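Transmembrane oligosaccharyl transferase (Archaeoglobus fulgidus, PDB 3WAJ) is an archaeal membrane protein of the STT3/AglB oligosaccharyl transferase family, with a helical transmembrane part that joins a large globular C-terminal part. Local coordinates at residues Tyr595-Ala600 with Phe774-Gly779; Val605-Ser610 with Ser830-Lys835. All coordinates share one frame; numbering follows the deposited sequence.

Contact 1: residues Tyr595-Ala600 with Phe774-Gly779; sequences YAEFVA and FERVKG
Arg776, the last residue of strand 771-776, reaches across to helix 593-602 and pairs with Glu597 while lying against Ala600. Its CB is directed at the helix; CG stands anti to the backbone N (chi1 177°) and the chain stays extended to NE, which carries the guanidinium to the helix. CG is still 4.0 Å from Glu597 OE1. CD is the first atom in close contact, 3.6 Å from the methyl CB of Ala600. NE then forms the salt bridge, a short 2.5 Å to Glu597 OE1; that oxygen lies almost in the guanidinium plane, whereas NE approaches from above the carboxylate plane, the two planes being 39° apart. The Ala600 methyl sits over one face of the guanidinium, near CZ. NH2 adds a weak, bent bond of 2.8 Å to the same Glu597 OE1 and has a second acidic partner in Glu601. NH1 makes a weak bond to Val605 O. OE1 thus takes two N-H groups and also a water, 2.8 Å away, which bridges to Val777 O. The other carboxylate oxygen, OE2, is bonded to the hydroxyl of Tyr693. Helix 593-602 is thereby fastened to the sheet: strand 771-776 runs between antiparallel strands 605-611 and 693-698, Tyr693 of the latter touches both Ala600 and Arg776, and Phe587 of helix 584-588 also touches Ala600.

Contact 2: residues Val605-Ser610 with Ser830-Lys835; sequences VKYVVS and SDYPVK
Tyr607 and Tyr832 meet through their hydroxyls, joining the middle strand of a five-stranded mixed sheet to a loop of the peripheral domain. Tyr607 belongs to strand 605-611, which pairs parallel with strand 546-548 and antiparallel with strand 771-776; Tyr832 comes from the loop between strands 819-824 and 835-844. The link is narrow, burying 63 Å² in all, and the nearest CA atoms, those of the two tyrosines, remain 13.1 Å apart. Tyr607 OH donates a hydrogen bond to Tyr832 OH at 3.1 Å. The two side chains meet at a slant rather than stacking: Tyr832 OH lies in the plane of the Tyr607 ring, beside its edge and 3.9 Å from CE1. Both residues hold CG anti to the carbonyl carbon (chi1 -59° in Tyr607, -70° in Tyr832), and each ring is sent toward the other segment.

The firm half is the strand side. The Tyr607 ring is buried, meets Tyr545 edge to face, and is flanked by Thr514, Pro515, Ile696 and Glu775. Tyr832 also packs on Ile696 and Glu775, and on Arg694 and Trp509, so both phenols lie over one face of the sheet. The loop side is looser: Tyr832 is only partly buried, and the preceding Asp831 is solvent-exposed and poorly ordered. Past Pro833, the exposed Lys835 folds back over the loop, its NZ donating a 2.9 Å hydrogen bond to Tyr832 O from well above the plane of that carbonyl.

Overall arrangement
The centres of contacts 1 and 2 are about 12 Å apart, and both are built on the same mixed sheet, on its two opposite faces. Their segments alternate along the chain: 595-600, 605-610, 774-779, then 830-835. Helix 593-602 leads directly into strand 605-611, which pairs with strand 771-776 through Arg776 N to Lys606 O (2.7 Å) and Phe774 N to Val608 O (2.8 Å). Neighbouring residues of strand 771-776 serve the two sides, Arg776 and Glu775 pointing to opposite faces of the sheet. The sheet of the globular C-terminal part thus lies between a core-domain helix and a peripheral-domain loop, tying the two regions together.

Contact 1: residues Tyr595-Ala600 with Phe774-Gly779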
ATOM      1  N   TYR A 595     -29.609  -0.136   6.070  1.00 42.52           N
ATOM      2  CA  TYR A 595     -28.471   0.754   6.270  1.00 41.67           C
ATOM      3  C   TYR A 595     -27.463   0.609   5.127  1.00 47.98           C
ATOM      4  O   TYR A 595     -26.976   1.606   4.602  1.00 49.88           O
ATOM      5  CB  TYR A 595     -27.794   0.491   7.613  1.00 38.55           C
ATOM      6  CG  TYR A 595     -26.735   1.527   7.955  1.00 42.62           C
ATOM      7  CD1 TYR A 595     -27.057   2.660   8.691  1.00 40.11           C
ATOM      8  CD2 TYR A 595     -25.415   1.374   7.536  1.00 37.50           C
ATOM      9  CE1 TYR A 595     -26.091   3.607   9.006  1.00 45.74           C
ATOM     10  CE2 TYR A 595     -24.446   2.310   7.846  1.00 38.19           C
ATOM     11  CZ  TYR A 595     -24.787   3.425   8.579  1.00 46.61           C
ATOM     12  OH  TYR A 595     -23.821   4.357   8.886  1.00 51.41           O
ATOM     13  N   ALA A 596     -27.158  -0.634   4.748  1.00 44.10           N
ATOM     14  CA  ALA A 596     -26.267  -0.892   3.614  1.00 43.05           C
ATOM     15  C   ALA A 596     -26.752  -0.199   2.337  1.00 40.41           C
ATOM     16  O   ALA A 596     -25.957   0.386   1.582  1.00 38.01           O
ATOM     17  CB  ALA A 596     -26.106  -2.401   3.381  1.00 37.69           C
ATOM     18  N   GLU A 597     -28.062  -0.291   2.110  1.00 38.59           N
ATOM     19  CA  GLU A 597     -28.734   0.322   0.963  1.00 44.20           C
ATOM     20  C   GLU A 597     -28.602   1.853   0.986  1.00 44.38           C
ATOM     21  O   GLU A 597     -28.428   2.491  -0.054  1.00 44.97           O
ATOM     22  CB  GLU A 597     -30.207  -0.091   0.957  1.00 42.96           C
ATOM     23  CG  GLU A 597     -30.776  -0.400  -0.403  1.00 52.42           C
ATOM     24  CD  GLU A 597     -29.939  -1.377  -1.174  1.00 57.18           C
ATOM     25  OE1 GLU A 597     -29.898  -1.252  -2.407  1.00 59.07           O
ATOM     26  OE2 GLU A 597     -29.323  -2.262  -0.558  1.00 65.40           O
ATOM     27  N   PHE A 598     -28.666   2.429   2.182  1.00 42.39           N
ATOM     28  CA  PHE A 598     -28.425   3.850   2.350  1.00 41.17           C
ATOM     29  C   PHE A 598     -27.010   4.176   1.881  1.00 41.58           C
ATOM     30  O   PHE A 598     -26.794   5.093   1.089  1.00 46.63           O
ATOM     31  CB  PHE A 598     -28.640   4.269   3.815  1.00 39.65           C
ATOM     32  CG  PHE A 598     -27.858   5.493   4.218  1.00 41.45           C
ATOM     33  CD1 PHE A 598     -28.265   6.766   3.815  1.00 50.96           C
ATOM     34  CD2 PHE A 598     -26.709   5.377   4.998  1.00 37.66           C
ATOM     35  CE1 PHE A 598     -27.529   7.901   4.176  1.00 48.66           C
ATOM     36  CE2 PHE A 598     -25.960   6.510   5.366  1.00 39.92           C
ATOM     37  CZ  PHE A 598     -26.370   7.770   4.952  1.00 46.74           C
ATOM     38  N   VAL A 599     -26.041   3.409   2.359  1.00 42.79           N
ATOM     39  CA  VAL A 599     -24.651   3.646   1.990  1.00 42.55           C
ATOM     40  C   VAL A 599     -24.424   3.457   0.484  1.00 43.93           C
ATOM     41  O   VAL A 599     -23.757   4.282  -0.167  1.00 41.15           O
ATOM     42  CB  VAL A 599     -23.710   2.739   2.798  1.00 35.67           C
ATOM     43  CG1 VAL A 599     -22.269   2.828   2.269  1.00 28.46           C
ATOM     44  CG2 VAL A 599     -23.790   3.094   4.273  1.00 30.58           C
ATOM     45  N   ALA A 600     -24.997   2.382  -0.064  1.00 39.31           N
ATOM     46  CA  ALA A 600     -24.756   2.025  -1.462  1.00 36.97           C
ATOM     47  C   ALA A 600     -25.379   3.039  -2.401  1.00 37.88           C
ATOM     48  O   ALA A 600     -24.800   3.379  -3.424  1.00 43.00           O
ATOM     49  CB  ALA A 600     -25.265   0.632  -1.767  1.00 31.23           C
ATOM     50  N   PHE A 774     -20.840  -9.581  -6.386  1.00 31.08           N
ATOM     51  CA  PHE A 774     -22.285  -9.455  -6.323  1.00 28.60           C
ATOM     52  C   PHE A 774     -22.750  -8.227  -7.112  1.00 36.23           C
ATOM     53  O   PHE A 774     -22.004  -7.251  -7.262  1.00 37.08           O
ATOM     54  CB  PHE A 774     -22.729  -9.326  -4.870  1.00 30.49           C
ATOM     55  CG  PHE A 774     -22.329 -10.493  -4.010  1.00 32.82           C
ATOM     56  CD1 PHE A 774     -23.248 -11.498  -3.712  1.00 33.38           C
ATOM     57  CD2 PHE A 774     -21.034 -10.593  -3.498  1.00 28.68           C
ATOM     58  CE1 PHE A 774     -22.889 -12.598  -2.920  1.00 28.16           C
ATOM     59  CE2 PHE A 774     -20.666 -11.690  -2.696  1.00 29.36           C
ATOM     60  CZ  PHE A 774     -21.602 -12.694  -2.411  1.00 23.78           C
ATOM     61  N   GLU A 775     -23.985  -8.277  -7.607  1.00 37.60           N
ATOM     62  CA  GLU A 775     -24.591  -7.132  -8.270  1.00 38.18           C
ATOM     63  C   GLU A 775     -25.678  -6.542  -7.392  1.00 40.63           C
ATOM     64  O   GLU A 775     -26.550  -7.265  -6.889  1.00 39.07           O
ATOM     65  CB  GLU A 775     -25.211  -7.517  -9.622  1.00 37.61           C
ATOM     66  CG  GLU A 775     -25.755  -6.314 -10.387  1.00 34.28           C
ATOM     67  CD  GLU A 775     -26.473  -6.695 -11.669  1.00 48.64           C
ATOM     68  OE1 GLU A 775     -26.856  -7.882 -11.815  1.00 50.88           O
ATOM     69  OE2 GLU A 775     -26.662  -5.797 -12.527  1.00 56.46           O
ATOM     70  N   ARG A 776     -25.629  -5.226  -7.205  1.00 38.50           N
ATOM     71  CA  ARG A 776     -26.706  -4.539  -6.506  1.00 39.33           C
ATOM     72  C   ARG A 776     -27.845  -4.311  -7.498  1.00 44.36           C
ATOM     73  O   ARG A 776     -27.632  -3.882  -8.633  1.00 50.57           O
ATOM     74  CB  ARG A 776     -26.228  -3.220  -5.896  1.00 40.83           C
ATOM     75  CG  ARG A 776     -27.325  -2.437  -5.215  1.00 39.20           C
ATOM     76  CD  ARG A 776     -26.787  -1.320  -4.322  1.00 43.85           C
ATOM     77  NE  ARG A 776     -27.915  -0.567  -3.788  1.00 42.56           N
ATOM     78  CZ  ARG A 776     -28.306   0.623  -4.230  1.00 44.27           C
ATOM     79  NH1 ARG A 776     -27.614   1.235  -5.177  1.00 41.95           N
ATOM     80  NH2 ARG A 776     -29.378   1.208  -3.703  1.00 42.91           N
ATOM     81  N   VAL A 777     -29.060  -4.590  -7.052  1.00 38.93           N
ATOM     82  CA  VAL A 777     -30.180  -4.793  -7.948  1.00 36.85           C
ATOM     83  C   VAL A 777     -31.449  -4.293  -7.262  1.00 41.58           C
ATOM     84  O   VAL A 777     -31.565  -4.397  -6.037  1.00 45.10           O
ATOM     85  CB  VAL A 777     -30.257  -6.311  -8.259  1.00 50.02           C
ATOM     86  CG1 VAL A 777     -31.614  -6.890  -7.937  1.00 51.94           C
ATOM     87  CG2 VAL A 777     -29.823  -6.607  -9.674  1.00 44.12           C
ATOM     88  N   LYS A 778     -32.392  -3.744  -8.028  1.00 44.56           N
ATOM     89  CA  LYS A 778     -33.664  -3.298  -7.449  1.00 49.28           C
ATOM     90  C   LYS A 778     -34.408  -4.470  -6.818  1.00 54.05           C
ATOM     91  O   LYS A 778     -34.750  -4.429  -5.637  1.00 59.76           O
ATOM     92  CB  LYS A 778     -34.552  -2.629  -8.500  1.00 57.85           C
ATOM     93  CG  LYS A 778     -34.481  -1.109  -8.512  1.00 61.97           C
ATOM     94  CD  LYS A 778     -35.038  -0.528  -9.810  1.00 66.81           C
ATOM     95  CE  LYS A 778     -34.958   0.985  -9.809  1.00 71.37           C
ATOM     96  NZ  LYS A 778     -33.673   1.453  -9.207  1.00 79.54           N
ATOM     97  N   GLY A 779     -34.645  -5.512  -7.614  1.00 54.19           N
ATOM     98  CA  GLY A 779     -35.301  -6.725  -7.150  1.00 51.29           C
ATOM     99  C   GLY A 779     -36.767  -6.766  -7.552  1.00 57.97           C
ATOM    100  O   GLY A 779     -37.465  -5.751  -7.459  1.00 56.72           O
TER
HETATM  101  O   HOH W   1     -31.305  -1.362  -4.797  1.00 55.75           O

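Contact 2: residues Val605-Ser610 with Ser830-Lys835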
ATOM      1  N   VAL A 605     -23.426   2.435  -5.873  1.00 36.03           N
ATOM      2  CA  VAL A 605     -22.736   1.193  -6.201  1.00 34.31           C
ATOM      3  C   VAL A 605     -23.635   0.254  -6.994  1.00 36.82           C
ATOM      4  O   VAL A 605     -24.846   0.199  -6.777  1.00 35.42           O
ATOM      5  CB  VAL A 605     -22.085   0.482  -4.976  1.00 42.06           C
ATOM      6  CG1 VAL A 605     -22.069   1.377  -3.750  1.00 45.78           C
ATOM      7  CG2 VAL A 605     -22.762  -0.842  -4.688  1.00 38.48           C
ATOM      8  N   LYS A 606     -23.031  -0.466  -7.930  1.00 36.24           N
ATOM      9  CA  LYS A 606     -23.743  -1.478  -8.679  1.00 37.40           C
ATOM     10  C   LYS A 606     -23.118  -2.877  -8.476  1.00 39.38           C
ATOM     11  O   LYS A 606     -23.773  -3.905  -8.671  1.00 41.88           O
ATOM     12  CB  LYS A 606     -23.784  -1.108 -10.163  1.00 33.66           C
ATOM     13  CG  LYS A 606     -24.722  -1.998 -10.945  1.00 33.39           C
ATOM     14  CD  LYS A 606     -24.721  -1.726 -12.457  1.00 41.96           C
ATOM     15  CE  LYS A 606     -25.964  -2.400 -13.072  1.00 49.13           C
ATOM     16  NZ  LYS A 606     -25.760  -2.751 -14.496  1.00 59.83           N
ATOM     17  N   TYR A 607     -21.856  -2.915  -8.074  1.00 36.04           N
ATOM     18  CA  TYR A 607     -21.201  -4.192  -7.780  1.00 32.94           C
ATOM     19  C   TYR A 607     -20.457  -4.157  -6.469  1.00 32.75           C
ATOM     20  O   TYR A 607     -19.907  -3.124  -6.072  1.00 35.27           O
ATOM     21  CB  TYR A 607     -20.245  -4.610  -8.901  1.00 28.59           C
ATOM     22  CG  TYR A 607     -20.969  -4.751 -10.202  1.00 31.79           C
ATOM     23  CD1 TYR A 607     -21.626  -5.934 -10.514  1.00 34.43           C
ATOM     24  CD2 TYR A 607     -21.047  -3.689 -11.098  1.00 28.85           C
ATOM     25  CE1 TYR A 607     -22.316  -6.077 -11.689  1.00 34.42           C
ATOM     26  CE2 TYR A 607     -21.737  -3.816 -12.292  1.00 37.93           C
ATOM     27  CZ  TYR A 607     -22.376  -5.018 -12.577  1.00 42.66           C
ATOM     28  OH  TYR A 607     -23.077  -5.179 -13.748  1.00 50.60           O
ATOM     29  N   VAL A 608     -20.470  -5.302  -5.800  1.00 31.33           N
ATOM     30  CA  VAL A 608     -19.730  -5.506  -4.566  1.00 32.99           C
ATOM     31  C   VAL A 608     -18.703  -6.604  -4.869  1.00 33.21           C
ATOM     32  O   VAL A 608     -19.042  -7.615  -5.489  1.00 31.77           O
ATOM     33  CB  VAL A 608     -20.665  -6.001  -3.438  1.00 30.65           C
ATOM     34  CG1 VAL A 608     -19.914  -6.103  -2.111  1.00 29.91           C
ATOM     35  CG2 VAL A 608     -21.902  -5.101  -3.300  1.00 24.57           C
ATOM     36  N   VAL A 609     -17.454  -6.404  -4.456  1.00 27.95           N
ATOM     37  CA  VAL A 609     -16.446  -7.457  -4.544  1.00 24.87           C
ATOM     38  C   VAL A 609     -15.932  -7.788  -3.143  1.00 34.13           C
ATOM     39  O   VAL A 609     -15.424  -6.910  -2.424  1.00 29.39           O
ATOM     40  CB  VAL A 609     -15.259  -7.065  -5.436  1.00 29.46           C
ATOM     41  CG1 VAL A 609     -14.276  -8.234  -5.536  1.00 23.72           C
ATOM     42  CG2 VAL A 609     -15.731  -6.619  -6.834  1.00 24.82           C
ATOM     43  N   SER A 610     -16.067  -9.054  -2.751  1.00 33.59           N
ATOM     44  CA  SER A 610     -15.712  -9.472  -1.400  1.00 28.70           C
ATOM     45  C   SER A 610     -14.783 -10.666  -1.442  1.00 33.86           C
ATOM     46  O   SER A 610     -14.969 -11.593  -2.250  1.00 34.91           O
ATOM     47  CB  SER A 610     -16.983  -9.805  -0.601  1.00 34.04           C
ATOM     48  OG  SER A 610     -16.698 -10.535   0.581  1.00 30.51           O
ATOM     49  N   SER A 830     -30.748 -14.214 -16.687  1.00 67.32           N
ATOM     50  CA  SER A 830     -29.585 -13.325 -16.669  1.00 64.83           C
ATOM     51  C   SER A 830     -28.376 -14.002 -17.319  1.00 63.61           C
ATOM     52  O   SER A 830     -28.241 -15.227 -17.297  1.00 62.08           O
ATOM     53  CB  SER A 830     -29.258 -12.855 -15.249  1.00 69.47           C
ATOM     54  OG  SER A 830     -28.878 -13.936 -14.425  1.00 79.46           O
ATOM     55  N   ASP A 831     -27.501 -13.206 -17.919  1.00 71.01           N
ATOM     56  CA  ASP A 831     -26.360 -13.773 -18.632  1.00 76.78           C
ATOM     57  C   ASP A 831     -25.179 -14.103 -17.711  1.00 71.47           C
ATOM     58  O   ASP A 831     -24.079 -14.417 -18.165  1.00 70.85           O
ATOM     59  CB  ASP A 831     -25.955 -12.867 -19.800  1.00 81.71           C
ATOM     60  CG  ASP A 831     -26.922 -12.972 -20.979  1.00 90.27           C
ATOM     61  OD1 ASP A 831     -28.048 -13.485 -20.788  1.00 94.75           O
ATOM     62  OD2 ASP A 831     -26.557 -12.550 -22.097  1.00 92.17           O
ATOM     63  N   TYR A 832     -25.438 -14.069 -16.409  1.00 67.23           N
ATOM     64  CA  TYR A 832     -24.418 -14.339 -15.412  1.00 57.04           C
ATOM     65  C   TYR A 832     -24.212 -15.842 -15.181  1.00 56.24           C
ATOM     66  O   TYR A 832     -25.180 -16.616 -15.174  1.00 63.96           O
ATOM     67  CB  TYR A 832     -24.769 -13.600 -14.124  1.00 50.11           C
ATOM     68  CG  TYR A 832     -24.606 -12.092 -14.243  1.00 49.00           C
ATOM     69  CD1 TYR A 832     -23.437 -11.539 -14.753  1.00 51.20           C
ATOM     70  CD2 TYR A 832     -25.624 -11.224 -13.855  1.00 46.01           C
ATOM     71  CE1 TYR A 832     -23.273 -10.163 -14.856  1.00 53.25           C
ATOM     72  CE2 TYR A 832     -25.479  -9.844 -13.960  1.00 40.98           C
ATOM     73  CZ  TYR A 832     -24.302  -9.315 -14.460  1.00 56.70           C
ATOM     74  OH  TYR A 832     -24.137  -7.935 -14.570  1.00 58.60           O
ATOM     75  N   PRO A 833     -22.937 -16.254 -15.030  1.00 45.63           N
ATOM     76  CA  PRO A 833     -22.512 -17.644 -14.797  1.00 47.61           C
ATOM     77  C   PRO A 833     -22.956 -18.208 -13.445  1.00 52.84           C
ATOM     78  O   PRO A 833     -22.964 -19.420 -13.272  1.00 60.44           O
ATOM     79  CB  PRO A 833     -20.975 -17.570 -14.868  1.00 46.02           C
ATOM     80  CG  PRO A 833     -20.627 -16.131 -14.647  1.00 43.73           C
ATOM     81  CD  PRO A 833     -21.793 -15.334 -15.171  1.00 42.98           C
ATOM     82  N   VAL A 834     -23.294 -17.345 -12.491  1.00 50.18           N
ATOM     83  CA  VAL A 834     -23.955 -17.814 -11.278  1.00 49.36           C
ATOM     84  C   VAL A 834     -25.449 -17.701 -11.523  1.00 50.30           C
ATOM     85  O   VAL A 834     -25.960 -16.597 -11.732  1.00 52.01           O
ATOM     86  CB  VAL A 834     -23.574 -16.977 -10.041  1.00 49.78           C
ATOM     87  CG1 VAL A 834     -24.471 -17.327  -8.870  1.00 42.48           C
ATOM     88  CG2 VAL A 834     -22.104 -17.186  -9.682  1.00 45.73           C
ATOM     89  N   LYS A 835     -26.152 -18.831 -11.527  1.00 53.23           N
ATOM     90  CA  LYS A 835     -27.598 -18.813 -11.789  1.00 60.46           C
ATOM     91  C   LYS A 835     -28.422 -19.694 -10.849  1.00 57.74           C
ATOM     92  O   LYS A 835     -27.908 -20.655 -10.266  1.00 59.35           O
ATOM     93  CB  LYS A 835     -27.940 -19.109 -13.272  1.00 54.90           C
ATOM     94  CG  LYS A 835     -27.164 -20.228 -13.940  1.00 62.27           C
ATOM     95  CD  LYS A 835     -26.304 -19.697 -15.103  1.00 69.85           C
ATOM     96  CE  LYS A 835     -27.141 -19.080 -16.225  1.00 67.16           C
ATOM     97  NZ  LYS A 835     -26.337 -18.263 -17.196  1.00 59.44           N
TER